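N-acetyltransferase family protein (PDB 3LNB) catalyses transfer of an acetyl group from acetyl-coenzyme A to arylamines and inactivates the antibiotic sulfamethoxazole. Local coordinates at residues H191-R196 with I217-T222; G249-K254 with S262-N267. The protein carries 1 engineered substitution. All blocks are in the same frame, centred on the assembly; numbering follows the deposited sequence.

In the fold
Contact 1 pairs strand 191-196 with strand 216-225 inside the large antiparallel sheet, where 216-225 has strand 116-126 as its other neighbour. Contact 2 comes later in the chain, after helix 228-240, and joins the two arms of the hairpin 252-256/259-263 in a separate antiparallel sheet. Their centres lie about 24 Å apart, and their nearest atoms are about 12 Å apart. Coenzyme A probably relates them: contact 2 holds its phosphates and lies along its adenine, while the side chain of Tyr-219 in contact 1 comes within about 7 Å of the cofactor and touches a probable Cys-His-Asp triad of the kind used by arylamine N-acetyltransferases.

Contact 1. Residues H191-R196 with I217-T222; sequences HILEMR and IGYAFT
The Phe-221 ring carries His-191 CB over one face, a CH-pi contact 3.6 Å from CB to the ring centroid, while Leu-193 N lies near its edge. The His-191 imidazole sits obliquely to this ring, planes at 31°, with Phe-221 O at its own edge. Tyr-219 repeats the pattern: Leu-193 CB covers one face, 3.9 Å from the ring centroid. Both aromatic side chains have CG between backbone N and carbonyl carbon (chi1 54° in Tyr-219, 65° in Phe-221), which brings each ring over its cross-strand partner. A flat ring suits each place because its face can take the CB of the residue paired with it across the strands.

The backbones run antiparallel. His-191 N bonds Phe-221 O and Phe-221 N bonds His-191 O, both at 2.9 Å, and Leu-193 N bonds Tyr-219 O. A classic beta bulge follows: Leu-193 O takes a 2.7 Å bond from Gly-218 N and a weak one from Tyr-219 N. Glycine suits the bulge because a CB here would press on Leu-193 CD2; Met-195 CE lies 3.7 Å from Gly-218 CA. On the other face, Ile-192 packs CG2 against Ala-220 CB and CD1 against Ile-217 CG1.

The aromatic face looks toward strands 131-145 and 148-152, where Ile-140 and Val-151 touch both Tyr-219 and Phe-221. Tyr-219 also meets His-138 edge-to-face and makes a weak hydrogen bond to Asp-153, two members of the probable catalytic triad. Strand 177-182 flanks 191-196 on its far side, and its Arg-180 forms a salt bridge with Glu-194.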
ATOM      1  N   HIS A 191      13.677   2.142  12.834  1.00 12.94           N
ATOM      2  CA  HIS A 191      12.320   1.975  13.342  1.00 13.58           C
ATOM      3  C   HIS A 191      11.690   0.747  12.697  1.00 13.54           C
ATOM      4  O   HIS A 191      12.172   0.248  11.678  1.00 13.83           O
ATOM      5  CB  HIS A 191      11.451   3.194  12.998  1.00 13.80           C
ATOM      6  CG  HIS A 191      11.999   4.499  13.488  1.00 14.63           C
ATOM      7  ND1 HIS A 191      13.246   4.967  13.130  1.00 15.17           N
ATOM      8  CD2 HIS A 191      11.456   5.448  14.287  1.00 15.52           C
ATOM      9  CE1 HIS A 191      13.447   6.149  13.685  1.00 15.01           C
ATOM     10  NE2 HIS A 191      12.377   6.465  14.392  1.00 16.02           N
ATOM     11  N   ILE A 192      10.606   0.273  13.297  1.00 13.04           N
ATOM     12  CA  ILE A 192       9.894  -0.878  12.781  1.00 13.87           C
ATOM     13  C   ILE A 192       8.405  -0.696  12.996  1.00 14.33           C
ATOM     14  O   ILE A 192       7.971   0.052  13.873  1.00 14.02           O
ATOM     15  CB  ILE A 192      10.291  -2.200  13.504  1.00 14.99           C
ATOM     16  CG1 ILE A 192       9.988  -2.088  15.005  1.00 15.94           C
ATOM     17  CG2 ILE A 192      11.758  -2.517  13.275  1.00 13.22           C
ATOM     18  CD1 ILE A 192      10.190  -3.384  15.767  1.00 16.30           C
ATOM     19  N   LEU A 193       7.630  -1.362  12.158  1.00 14.01           N
ATOM     20  CA  LEU A 193       6.192  -1.366  12.300  1.00 14.88           C
ATOM     21  C   LEU A 193       5.956  -2.837  12.602  1.00 14.53           C
ATOM     22  O   LEU A 193       6.317  -3.701  11.801  1.00 13.38           O
ATOM     23  CB  LEU A 193       5.485  -0.973  11.003  1.00 13.91           C
ATOM     24  CG  LEU A 193       3.961  -1.183  11.044  1.00 17.29           C
ATOM     25  CD1 LEU A 193       3.278  -0.332   9.997  1.00 18.70           C
ATOM     26  CD2 LEU A 193       3.631  -2.653  10.827  1.00 20.14           C
ATOM     27  N   GLU A 194       5.401  -3.123  13.770  1.00 13.68           N
ATOM     28  CA  GLU A 194       5.113  -4.500  14.146  1.00 14.46           C
ATOM     29  C   GLU A 194       3.621  -4.710  13.984  1.00 14.77           C
ATOM     30  O   GLU A 194       2.856  -3.745  13.959  1.00 14.86           O
ATOM     31  CB  GLU A 194       5.516  -4.768  15.596  1.00 14.69           C
ATOM     32  CG  GLU A 194       7.011  -4.747  15.828  1.00 17.17           C
ATOM     33  CD  GLU A 194       7.395  -5.383  17.153  1.00 17.87           C
ATOM     34  OE1 GLU A 194       7.010  -4.845  18.213  1.00 19.36           O
ATOM     35  OE2 GLU A 194       8.077  -6.427  17.127  1.00 16.16           O
ATOM     36  N   MET A 195       3.203  -5.967  13.890  1.00 14.15           N
ATOM     37  CA  MET A 195       1.791  -6.261  13.708  1.00 15.34           C
ATOM     38  C   MET A 195       1.416  -7.656  14.200  1.00 15.66           C
ATOM     39  O   MET A 195       2.282  -8.496  14.434  1.00 15.19           O
ATOM     40  CB  MET A 195       1.451  -6.155  12.222  1.00 15.77           C
ATOM     41  CG  MET A 195       2.054  -7.284  11.391  1.00 15.75           C
ATOM     42  SD  MET A 195       1.806  -7.106   9.608  1.00 19.14           S
ATOM     43  CE  MET A 195       3.059  -8.246   9.007  1.00 16.53           C
ATOM     44  N   ARG A 196       0.112  -7.882  14.345  1.00 16.66           N
ATOM     45  CA  ARG A 196      -0.433  -9.172  14.769  1.00 19.27           C
ATOM     46  C   ARG A 196      -1.940  -9.164  14.510  1.00 20.58           C
ATOM     47  O   ARG A 196      -2.519  -8.108  14.229  1.00 18.86           O
ATOM     48  CB  ARG A 196      -0.170  -9.426  16.261  1.00 19.70           C
ATOM     49  CG  ARG A 196      -0.881  -8.467  17.198  1.00 20.21           C
ATOM     50  CD  ARG A 196      -0.802  -8.929  18.659  1.00 22.24           C
ATOM     51  NE  ARG A 196      -1.477  -7.992  19.556  1.00 24.55           N
ATOM     52  CZ  ARG A 196      -1.578  -8.144  20.876  1.00 26.02           C
ATOM     53  NH1 ARG A 196      -1.053  -9.203  21.476  1.00 25.99           N
ATOM     54  NH2 ARG A 196      -2.188  -7.220  21.605  1.00 24.81           N
ATOM     55  N   ILE A 217       7.647  -8.313  13.367  1.00 14.43           N
ATOM     56  CA  ILE A 217       8.043  -7.210  12.501  1.00 14.44           C
ATOM     57  C   ILE A 217       7.372  -7.276  11.134  1.00 14.11           C
ATOM     58  O   ILE A 217       7.447  -8.292  10.447  1.00 13.03           O
ATOM     59  CB  ILE A 217       9.566  -7.196  12.269  1.00 14.49           C
ATOM     60  CG1 ILE A 217      10.290  -6.868  13.573  1.00 12.53           C
ATOM     61  CG2 ILE A 217       9.915  -6.186  11.178  1.00 15.20           C
ATOM     62  CD1 ILE A 217      11.783  -6.990  13.475  1.00 13.87           C
ATOM     63  N   GLY A 218       6.705  -6.191  10.757  1.00 13.76           N
ATOM     64  CA  GLY A 218       6.081  -6.125   9.447  1.00 13.70           C
ATOM     65  C   GLY A 218       7.193  -5.645   8.538  1.00 13.50           C
ATOM     66  O   GLY A 218       7.554  -6.299   7.556  1.00 14.24           O
ATOM     67  N   TYR A 219       7.746  -4.487   8.879  1.00 12.19           N
ATOM     68  CA  TYR A 219       8.858  -3.927   8.126  1.00 13.00           C
ATOM     69  C   TYR A 219       9.676  -2.958   8.963  1.00 12.55           C
ATOM     70  O   TYR A 219       9.207  -2.422   9.969  1.00 11.30           O
ATOM     71  CB  TYR A 219       8.384  -3.220   6.849  1.00 10.33           C
ATOM     72  CG  TYR A 219       7.326  -2.158   7.052  1.00 11.55           C
ATOM     73  CD1 TYR A 219       5.982  -2.440   6.809  1.00 11.10           C
ATOM     74  CD2 TYR A 219       7.665  -0.872   7.482  1.00  8.73           C
ATOM     75  CE1 TYR A 219       5.001  -1.475   6.981  1.00 10.96           C
ATOM     76  CE2 TYR A 219       6.685   0.111   7.661  1.00  9.49           C
ATOM     77  CZ  TYR A 219       5.358  -0.200   7.407  1.00 10.36           C
ATOM     78  OH  TYR A 219       4.381   0.747   7.559  1.00 11.16           O
ATOM     79  N   ALA A 220      10.919  -2.775   8.541  1.00 13.17           N
ATOM     80  CA  ALA A 220      11.837  -1.861   9.186  1.00 13.70           C
ATOM     81  C   ALA A 220      11.930  -0.659   8.260  1.00 13.93           C
ATOM     82  O   ALA A 220      11.636  -0.771   7.070  1.00 15.11           O
ATOM     83  CB  ALA A 220      13.204  -2.509   9.335  1.00 11.72           C
ATOM     84  N   PHE A 221      12.326   0.484   8.807  1.00 14.45           N
ATOM     85  CA  PHE A 221      12.485   1.700   8.018  1.00 14.77           C
ATOM     86  C   PHE A 221      13.322   2.734   8.762  1.00 14.52           C
ATOM     87  O   PHE A 221      13.654   2.552   9.935  1.00 13.70           O
ATOM     88  CB  PHE A 221      11.121   2.307   7.636  1.00 12.98           C
ATOM     89  CG  PHE A 221      10.308   2.798   8.803  1.00 12.60           C
ATOM     90  CD1 PHE A 221       9.563   1.912   9.580  1.00 13.61           C
ATOM     91  CD2 PHE A 221      10.285   4.153   9.125  1.00 13.90           C
ATOM     92  CE1 PHE A 221       8.806   2.371  10.661  1.00 13.46           C
ATOM     93  CE2 PHE A 221       9.530   4.621  10.207  1.00 12.36           C
ATOM     94  CZ  PHE A 221       8.792   3.733  10.973  1.00 14.04           C
ATOM     95  N   THR A 222      13.683   3.799   8.052  1.00 15.27           N
ATOM     96  CA  THR A 222      14.467   4.895   8.618  1.00 15.97           C
ATOM     97  C   THR A 222      13.710   6.181   8.301  1.00 15.93           C
ATOM     98  O   THR A 222      12.678   6.148   7.630  1.00 15.99           O
ATOM     99  CB  THR A 222      15.873   4.994   7.982  1.00 15.15           C
ATOM    100  OG1 THR A 222      15.755   5.456   6.632  1.00 17.68           O
ATOM    101  CG2 THR A 222      16.563   3.640   7.988  1.00 14.05           C
TER

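Contact 2. Residues G249-K254 with S262-N267. With COA (coenzyme A), chain B.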
ATOM      1  N   GLY A 249       4.963 -13.694 -10.354  1.00 24.29           N
ATOM      2  CA  GLY A 249       3.610 -14.094 -10.688  1.00 21.53           C
ATOM      3  C   GLY A 249       2.649 -12.975 -10.351  1.00 20.25           C
ATOM      4  O   GLY A 249       2.913 -12.167  -9.460  1.00 20.39           O
ATOM      5  N   ALA A 250       1.526 -12.926 -11.058  1.00 19.72           N
ATOM      6  CA  ALA A 250       0.547 -11.876 -10.840  1.00 18.18           C
ATOM      7  C   ALA A 250      -0.137 -11.965  -9.486  1.00 17.81           C
ATOM      8  O   ALA A 250      -0.439 -13.056  -8.987  1.00 16.06           O
ATOM      9  CB  ALA A 250      -0.497 -11.901 -11.950  1.00 17.60           C
ATOM     10  N   ILE A 251      -0.364 -10.800  -8.889  1.00 16.10           N
ATOM     11  CA  ILE A 251      -1.050 -10.714  -7.613  1.00 15.52           C
ATOM     12  C   ILE A 251      -1.927  -9.468  -7.637  1.00 15.60           C
ATOM     13  O   ILE A 251      -1.533  -8.421  -8.166  1.00 16.90           O
ATOM     14  CB  ILE A 251      -0.057 -10.630  -6.418  1.00 14.62           C
ATOM     15  CG1 ILE A 251      -0.825 -10.497  -5.093  1.00 16.63           C
ATOM     16  CG2 ILE A 251       0.853  -9.422  -6.571  1.00 15.64           C
ATOM     17  CD1 ILE A 251      -1.881 -11.565  -4.849  1.00 14.86           C
ATOM     18  N   THR A 252      -3.135  -9.606  -7.108  1.00 14.65           N
ATOM     19  CA  THR A 252      -4.083  -8.503  -7.020  1.00 14.95           C
ATOM     20  C   THR A 252      -4.830  -8.752  -5.723  1.00 15.69           C
ATOM     21  O   THR A 252      -5.391  -9.837  -5.513  1.00 15.64           O
ATOM     22  CB  THR A 252      -5.075  -8.479  -8.214  1.00 15.23           C
ATOM     23  OG1 THR A 252      -4.350  -8.304  -9.440  1.00 13.47           O
ATOM     24  CG2 THR A 252      -6.058  -7.318  -8.069  1.00 15.09           C
ATOM     25  N   CYS A 253      -4.804  -7.756  -4.841  1.00 14.23           N
ATOM     26  CA  CYS A 253      -5.446  -7.860  -3.538  1.00 15.33           C
ATOM     27  C   CYS A 253      -6.228  -6.602  -3.201  1.00 14.63           C
ATOM     28  O   CYS A 253      -5.867  -5.504  -3.614  1.00 12.37           O
ATOM     29  CB  CYS A 253      -4.390  -8.104  -2.459  1.00 16.24           C
ATOM     30  SG  CYS A 253      -5.018  -8.096  -0.760  1.00 25.01           S
ATOM     31  N   LYS A 254      -7.297  -6.772  -2.433  1.00 12.72           N
ATOM     32  CA  LYS A 254      -8.126  -5.648  -2.042  1.00 15.46           C
ATOM     33  C   LYS A 254      -8.908  -6.011  -0.793  1.00 14.28           C
ATOM     34  O   LYS A 254      -9.200  -7.185  -0.544  1.00 14.43           O
ATOM     35  CB  LYS A 254      -9.092  -5.288  -3.182  1.00 17.13           C
ATOM     36  CG  LYS A 254      -9.921  -4.034  -2.938  1.00 22.07           C
ATOM     37  CD  LYS A 254     -10.772  -3.674  -4.160  1.00 23.31           C
ATOM     38  CE  LYS A 254     -11.910  -4.647  -4.357  1.00 23.86           C
ATOM     39  NZ  LYS A 254     -12.905  -4.565  -3.252  1.00 25.64           N
ATOM     40  N   SER A 262      -7.688 -12.017  -2.696  1.00 14.41           N
ATOM     41  CA  SER A 262      -6.447 -12.087  -3.449  1.00 14.67           C
ATOM     42  C   SER A 262      -6.590 -12.991  -4.671  1.00 14.97           C
ATOM     43  O   SER A 262      -7.192 -14.071  -4.614  1.00 15.60           O
ATOM     44  CB  SER A 262      -5.316 -12.590  -2.550  1.00 15.98           C
ATOM     45  OG  SER A 262      -5.023 -11.639  -1.542  1.00 16.01           O
ATOM     46  N   LEU A 263      -6.024 -12.540  -5.778  1.00 14.04           N
ATOM     47  CA  LEU A 263      -6.101 -13.282  -7.023  1.00 15.04           C
ATOM     48  C   LEU A 263      -4.748 -13.417  -7.710  1.00 14.13           C
ATOM     49  O   LEU A 263      -4.057 -12.427  -7.926  1.00 12.41           O
ATOM     50  CB  LEU A 263      -7.072 -12.581  -7.973  1.00 13.47           C
ATOM     51  CG  LEU A 263      -7.207 -13.178  -9.376  1.00 15.35           C
ATOM     52  CD1 LEU A 263      -8.006 -14.479  -9.298  1.00 13.81           C
ATOM     53  CD2 LEU A 263      -7.898 -12.176 -10.298  1.00 13.45           C
ATOM     54  N   THR A 264      -4.376 -14.651  -8.030  1.00 12.98           N
ATOM     55  CA  THR A 264      -3.134 -14.921  -8.738  1.00 15.00           C
ATOM     56  C   THR A 264      -3.544 -15.547 -10.068  1.00 15.20           C
ATOM     57  O   THR A 264      -4.733 -15.685 -10.345  1.00 14.32           O
ATOM     58  CB  THR A 264      -2.233 -15.910  -7.970  1.00 13.92           C
ATOM     59  OG1 THR A 264      -2.869 -17.191  -7.890  1.00 14.02           O
ATOM     60  CG2 THR A 264      -1.964 -15.396  -6.573  1.00 14.64           C
ATOM     61  N   ASN A 265      -2.574 -15.922 -10.895  1.00 17.49           N
ATOM     62  CA  ASN A 265      -2.902 -16.551 -12.171  1.00 18.48           C
ATOM     63  C   ASN A 265      -3.491 -17.936 -11.926  1.00 20.18           C
ATOM     64  O   ASN A 265      -4.305 -18.419 -12.711  1.00 19.62           O
ATOM     65  CB  ASN A 265      -1.652 -16.698 -13.045  1.00 20.09           C
ATOM     66  CG  ASN A 265      -1.122 -15.366 -13.536  1.00 22.64           C
ATOM     67  OD1 ASN A 265      -1.876 -14.548 -14.066  1.00 22.00           O
ATOM     68  ND2 ASN A 265       0.184 -15.146 -13.374  1.00 23.30           N
ATOM     69  N   LYS A 266      -3.092 -18.548 -10.813  1.00 18.37           N
ATOM     70  CA  LYS A 266      -3.524 -19.900 -10.457  1.00 18.68           C
ATOM     71  C   LYS A 266      -4.684 -20.035  -9.466  1.00 18.43           C
ATOM     72  O   LYS A 266      -5.498 -20.952  -9.579  1.00 18.87           O
ATOM     73  CB  LYS A 266      -2.332 -20.674  -9.884  1.00 18.95           C
ATOM     74  CG  LYS A 266      -1.046 -20.562 -10.690  1.00 22.14           C
ATOM     75  CD  LYS A 266      -1.197 -21.152 -12.075  1.00 23.95           C
ATOM     76  CE  LYS A 266       0.134 -21.129 -12.816  1.00 28.00           C
ATOM     77  NZ  LYS A 266      -0.005 -21.660 -14.208  1.00 30.74           N
ATOM     78  N   ASN A 267      -4.762 -19.137  -8.490  1.00 17.07           N
ATOM     79  CA  ASN A 267      -5.807 -19.243  -7.475  1.00 17.46           C
ATOM     80  C   ASN A 267      -6.475 -17.954  -7.045  1.00 16.59           C
ATOM     81  O   ASN A 267      -5.886 -16.875  -7.115  1.00 15.86           O
ATOM     82  CB  ASN A 267      -5.229 -19.885  -6.217  1.00 16.22           C
ATOM     83  CG  ASN A 267      -4.671 -21.256  -6.471  1.00 16.95           C
ATOM     84  OD1 ASN A 267      -5.420 -22.230  -6.595  1.00 15.62           O
ATOM     85  ND2 ASN A 267      -3.343 -21.348  -6.564  1.00 16.05           N
TER
HETATM   86  N1A COA B1001       3.954 -11.196  -4.644  1.00 29.98           N
HETATM   87  C2A COA B1001       3.282 -12.015  -5.434  1.00 28.48           C
HETATM   88  N3A COA B1001       2.472 -12.941  -4.948  1.00 26.76           N
HETATM   89  C4A COA B1001       2.309 -13.073  -3.625  1.00 24.86           C
HETATM   90  C5A COA B1001       3.002 -12.234  -2.764  1.00 25.43           C
HETATM   91  C6A COA B1001       3.842 -11.271  -3.310  1.00 27.48           C
HETATM   92  N6A COA B1001       4.512 -10.432  -2.525  1.00 26.28           N
HETATM   93  N7A COA B1001       2.655 -12.560  -1.523  1.00 23.76           N
HETATM   94  C8A COA B1001       1.780 -13.560  -1.597  1.00 23.07           C
HETATM   95  N9A COA B1001       1.561 -13.874  -2.873  1.00 24.23           N
HETATM   96  C1B COA B1001       0.569 -14.860  -3.362  1.00 23.78           C
HETATM   97  C2B COA B1001       0.796 -16.271  -2.822  1.00 24.24           C
HETATM   98  O2B COA B1001       1.817 -16.926  -3.581  1.00 23.28           O
HETATM   99  C3B COA B1001      -0.569 -16.897  -3.105  1.00 22.60           C
HETATM  100  O3B COA B1001      -0.596 -17.484  -4.409  1.00 20.24           O
HETATM  101  P3B COA B1001      -1.493 -18.799  -4.651  1.00 18.72           P
HETATM  102  O7A COA B1001      -2.840 -18.680  -4.049  1.00 18.05           O
HETATM  103  O8A COA B1001      -1.545 -19.028  -6.243  1.00 18.10           O
HETATM  104  O9A COA B1001      -0.644 -20.014  -4.026  1.00 17.44           O
HETATM  105  C4B COA B1001      -1.530 -15.708  -3.035  1.00 22.65           C
HETATM  106  O4B COA B1001      -0.719 -14.542  -2.813  1.00 24.59           O
HETATM  107  C5B COA B1001      -2.506 -15.848  -1.867  1.00 20.99           C
HETATM  108  O5B COA B1001      -1.786 -15.877  -0.633  1.00 21.68           O
HETATM  109  P1A COA B1001      -2.563 -16.236   0.728  1.00 18.63           P
HETATM  110  O1A COA B1001      -1.520 -15.958   1.921  1.00 21.67           O
HETATM  111  O2A COA B1001      -3.054 -17.632   0.724  1.00 16.76           O
HETATM  112  O3A COA B1001      -3.769 -15.177   0.845  1.00 20.32           O
HETATM  113  P2A COA B1001      -3.598 -13.663   1.366  1.00 18.69           P
HETATM  114  O4A COA B1001      -3.862 -13.719   2.952  1.00 18.19           O
HETATM  115  O5A COA B1001      -4.557 -12.769   0.678  1.00 20.05           O
HETATM  116  O6A COA B1001      -2.060 -13.226   1.174  1.00 18.69           O
HETATM  117  CBP COA B1001      -1.279 -11.052   0.328  1.00 16.17           C
HETATM  118  CCP COA B1001      -1.622 -12.512   0.014  1.00 16.90           C
HETATM  119  CDP COA B1001      -2.558 -10.288   0.676  1.00 15.04           C
HETATM  120  CEP COA B1001      -0.625 -10.418  -0.901  1.00 14.64           C
HETATM  121  CAP COA B1001      -0.298 -10.995   1.502  1.00 15.13           C
HETATM  122  OAP COA B1001       0.867 -11.760   1.184  1.00 17.17           O
HETATM  123  C9P COA B1001       0.131  -9.558   1.804  1.00 17.32           C
HETATM  124  O9P COA B1001      -0.644  -8.761   2.332  1.00 17.15           O
HETATM  125  N8P COA B1001       1.385  -9.273   1.460  1.00 15.70           N
HETATM  126  C7P COA B1001       2.002  -7.956   1.684  1.00 17.18           C
HETATM  127  C6P COA B1001       2.834  -7.546   0.466  1.00 17.76           C
HETATM  128  C5P COA B1001       3.798  -6.408   0.813  1.00 17.25           C
HETATM  129  O5P COA B1001       4.799  -6.625   1.493  1.00 16.67           O
HETATM  130  N4P COA B1001       3.488  -5.211   0.322  1.00 15.86           N
HETATM  131  C3P COA B1001       4.324  -4.031   0.584  1.00 16.63           C
HETATM  132  C2P COA B1001       5.554  -4.014  -0.326  1.00 15.93           C
HETATM  133  S1P COA B1001       5.174  -3.694  -2.088  1.00 20.15           S
HETATM  134  O   HOH W   1      -3.730 -10.931 -10.278  1.00 11.62           O
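The base of a beta hairpin, strands 252-256 and 259-263, and the turn beyond it form part of the coenzyme A pocket. Ser-262 OG donates a short hydrogen bond, 2.5 Å, to pyrophosphate oxygen O5A. With OG anti to its carbonyl carbon (chi1 -67°), this small hydroxyl lies beside Cys-253, whose SG packs 3.6 Å from CDP, a methyl of the pantetheine arm. Farther along, the 3'-phosphate is gripped through O8A, which lies 2.8 Å from Thr-264 OG1 and accepts an almost straight bond (175°) from Asn-267 ND2. Thr-264 OG1 also accepts from Asn-267 N at 2.8 Å, an ST motif that ties the turn to the phosphate site and suits a threonine, whose CG2 meanwhile packs against the ribose. Ile-251 lies against one face of the adenine, with CB 3.7 Å from N3A; its CG1, anti to the backbone N (chi1 178°), carries CD1 toward ribose O4B.

Between the arms, Leu-263 N bonds Thr-252 O at 2.8 Å, and Thr-252 N returns a weaker, bent bond to Leu-263 O. A water bridges the arms, donating to Leu-263 O and hydrogen-bonded to Thr-252 OG1. Where the pairing runs out, Ala-250 CB meets the amide of Asn-265, 3.6 Å from ND2; a methyl is small enough to fit here.

Away from the cofactor, Ala-250 and Leu-263 pack on Tyr-286 of helix 283-294, and Thr-252 on Phe-294. Helix 71-75 touches Ala-250 and Thr-252 through Leu-71. Strand 252-256 continues the sheet to strand 68-69, and 259-263 to strand 267-272.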